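Local coordinates for protein putative phytoene/squalene synthase YisP (Bacillus subtilis subsp. subtilis, PDB 3WE9) that hydrolyses farnesyl diphosphate to farnesol and diphosphate, a step on which biofilm formation depends, at residues M123-T128 / L155-Q160. Sequence-based numbering, arbitrary orientation.
Sequences MYAYRT and LGLAIQ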
loop_
_atom_site.group_PDB
_atom_site.type_symbol
_atom_site.label_atom_id
_atom_site.label_comp_id
_atom_site.label_asym_id
_atom_site.label_seq_id
_atom_site.Cartn_x
_atom_site.Cartn_y
_atom_site.Cartn_z
ATOM N N MET A 123 -12.687 -3.797 4.926
ATOM C CA MET A 123 -12.387 -3.451 6.308
ATOM C C MET A 123 -10.940 -3.815 6.594
ATOM O O MET A 123 -10.231 -3.104 7.311
ATOM C CB MET A 123 -13.331 -4.209 7.251
ATOM C CG MET A 123 -13.020 -4.043 8.735
ATOM S SD MET A 123 -12.915 -2.329 9.291
ATOM C CE MET A 123 -14.487 -1.713 8.823
ATOM N N TYR A 124 -10.494 -4.923 6.019
ATOM C CA TYR A 124 -9.121 -5.349 6.220
ATOM C C TYR A 124 -8.124 -4.408 5.542
ATOM O O TYR A 124 -7.079 -4.087 6.109
ATOM C CB TYR A 124 -8.908 -6.756 5.692
ATOM C CG TYR A 124 -7.521 -7.243 5.986
ATOM C CD1 TYR A 124 -7.072 -7.340 7.303
ATOM C CD2 TYR A 124 -6.640 -7.570 4.961
ATOM C CE1 TYR A 124 -5.780 -7.750 7.594
ATOM C CE2 TYR A 124 -5.341 -7.982 5.243
ATOM C CZ TYR A 124 -4.922 -8.070 6.560
ATOM O OH TYR A 124 -3.648 -8.494 6.851
ATOM N N ALA A 125 -8.435 -3.988 4.320
ATOM C CA ALA A 125 -7.557 -3.077 3.590
ATOM C C ALA A 125 -7.536 -1.744 4.335
ATOM O O ALA A 125 -6.532 -1.037 4.353
ATOM C CB ALA A 125 -8.077 -2.878 2.172
ATOM N N TYR A 126 -8.666 -1.414 4.950
ATOM C CA TYR A 126 -8.803 -0.175 5.705
ATOM C C TYR A 126 -7.907 -0.166 6.939
ATOM O O TYR A 126 -7.197 0.810 7.191
ATOM C CB TYR A 126 -10.268 0.018 6.119
ATOM C CG TYR A 126 -10.503 1.156 7.092
ATOM C CD1 TYR A 126 -10.130 2.462 6.775
ATOM C CD2 TYR A 126 -11.095 0.925 8.333
ATOM C CE1 TYR A 126 -10.339 3.513 7.670
ATOM C CE2 TYR A 126 -11.311 1.966 9.239
ATOM C CZ TYR A 126 -10.931 3.256 8.899
ATOM O OH TYR A 126 -11.150 4.289 9.780
ATOM N N ARG A 127 -7.920 -1.267 7.685
ATOM C CA ARG A 127 -7.134 -1.377 8.911
ATOM C C ARG A 127 -5.634 -1.494 8.686
ATOM O O ARG A 127 -4.851 -1.283 9.610
ATOM C CB ARG A 127 -7.606 -2.579 9.736
ATOM C CG ARG A 127 -9.090 -2.592 10.050
ATOM C CD ARG A 127 -9.445 -3.811 10.905
ATOM N NE ARG A 127 -9.007 -5.062 10.285
ATOM C CZ ARG A 127 -9.825 -5.972 9.757
ATOM N NH1 ARG A 127 -11.135 -5.781 9.770
ATOM N NH2 ARG A 127 -9.334 -7.079 9.220
ATOM N N THR A 128 -5.230 -1.846 7.467
ATOM C CA THR A 128 -3.810 -1.981 7.167
ATOM C C THR A 128 -3.341 -0.857 6.236
ATOM O O THR A 128 -2.664 0.077 6.679
ATOM C CB THR A 128 -3.497 -3.377 6.558
ATOM O OG1 THR A 128 -4.377 -3.643 5.455
ATOM C CG2 THR A 128 -3.681 -4.469 7.619
ATOM N N LEU A 155 -5.993 6.275 -0.445
ATOM C CA LEU A 155 -4.817 5.866 -1.205
ATOM C C LEU A 155 -4.207 4.596 -0.605
ATOM O O LEU A 155 -3.949 3.629 -1.313
ATOM C CB LEU A 155 -3.768 6.979 -1.213
ATOM C CG LEU A 155 -2.466 6.619 -1.942
ATOM C CD1 LEU A 155 -2.764 6.299 -3.401
ATOM C CD2 LEU A 155 -1.471 7.770 -1.824
ATOM N N GLY A 156 -3.983 4.605 0.704
ATOM C CA GLY A 156 -3.405 3.443 1.358
ATOM C C GLY A 156 -4.288 2.215 1.227
ATOM O O GLY A 156 -3.801 1.103 1.002
ATOM N N LEU A 157 -5.589 2.424 1.387
ATOM C CA LEU A 157 -6.585 1.364 1.274
ATOM C C LEU A 157 -6.513 0.767 -0.138
ATOM O O LEU A 157 -6.410 -0.445 -0.309
ATOM C CB LEU A 157 -7.976 1.966 1.534
ATOM C CG LEU A 157 -9.343 1.258 1.484
ATOM C CD1 LEU A 157 -9.314 0.009 0.630
ATOM C CD2 LEU A 157 -9.787 0.948 2.887
ATOM N N ALA A 158 -6.558 1.636 -1.144
ATOM C CA ALA A 158 -6.503 1.201 -2.540
ATOM C C ALA A 158 -5.212 0.434 -2.851
ATOM O O ALA A 158 -5.229 -0.588 -3.544
ATOM C CB ALA A 158 -6.619 2.413 -3.461
ATOM N N ILE A 159 -4.090 0.931 -2.341
ATOM C CA ILE A 159 -2.805 0.277 -2.578
ATOM C C ILE A 159 -2.797 -1.142 -2.003
ATOM O O ILE A 159 -2.246 -2.073 -2.602
ATOM C CB ILE A 159 -1.659 1.116 -1.972
ATOM C CG1 ILE A 159 -1.465 2.391 -2.809
ATOM C CG2 ILE A 159 -0.379 0.297 -1.901
ATOM C CD1 ILE A 159 -0.509 3.418 -2.185
ATOM N N GLN A 160 -3.417 -1.313 -0.840
ATOM C CA GLN A 160 -3.482 -2.639 -0.236
ATOM C C GLN A 160 -4.351 -3.546 -1.116
ATOM O O GLN A 160 -4.032 -4.718 -1.338
ATOM C CB GLN A 160 -4.058 -2.546 1.180
ATOM C CG GLN A 160 -3.974 -3.845 1.958
ATOM C CD GLN A 160 -2.539 -4.275 2.228
ATOM O OE1 GLN A 160 -1.740 -4.430 1.307
ATOM N NE2 GLN A 160 -2.210 -4.474 3.499
#
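Gln160 reaches across to Thr128 with its amide NE2 and ties into a relay: NE2 donates to the Thr128 hydroxyl OG1 at 3.0 Å, nearly straight at 166°, and OG1 donates in turn to the Tyr124 carbonyl O one helical turn back, at 2.8 Å. The threonine hydroxyl thus both accepts and donates, and OG1 lies almost in the plane of the Gln160 amide, a bond geometry that would favour this turn of the amide. With chi1 at 52°, OG1 sits between the Thr128 backbone N and carbonyl carbon, from where it reaches the Tyr124 carbonyl; the helix has a wider pi-type turn at 126-128. A valine in place of Thr128 would probably leave the Gln160 amide without this acceptor and more able to turn, and would take the hydroxyl donor from the Tyr124 carbonyl. Beside the relay the contact is apolar: Ala125 CB points at the partner helix and meets Leu157 CD1 at 3.5 Å, tighter than usual for two carbons, while Leu157 turns its other methyl, CD2, to the Tyr126 side. Gln160 CG comes within 4.0 Å of Ala125 CA. The axes of the two segments approach to 8.0 Å, at 122° between their N-to-C directions, a spacing consistent with the small alanine at the crossing. This joins helix 118-140 to helix 145-165 in the all-helical squalene/phytoene synthase fold; Phe104 and Ala107 of helix 98-107 pack on Thr128, and Tyr215 of helix 199-221 touches Leu157.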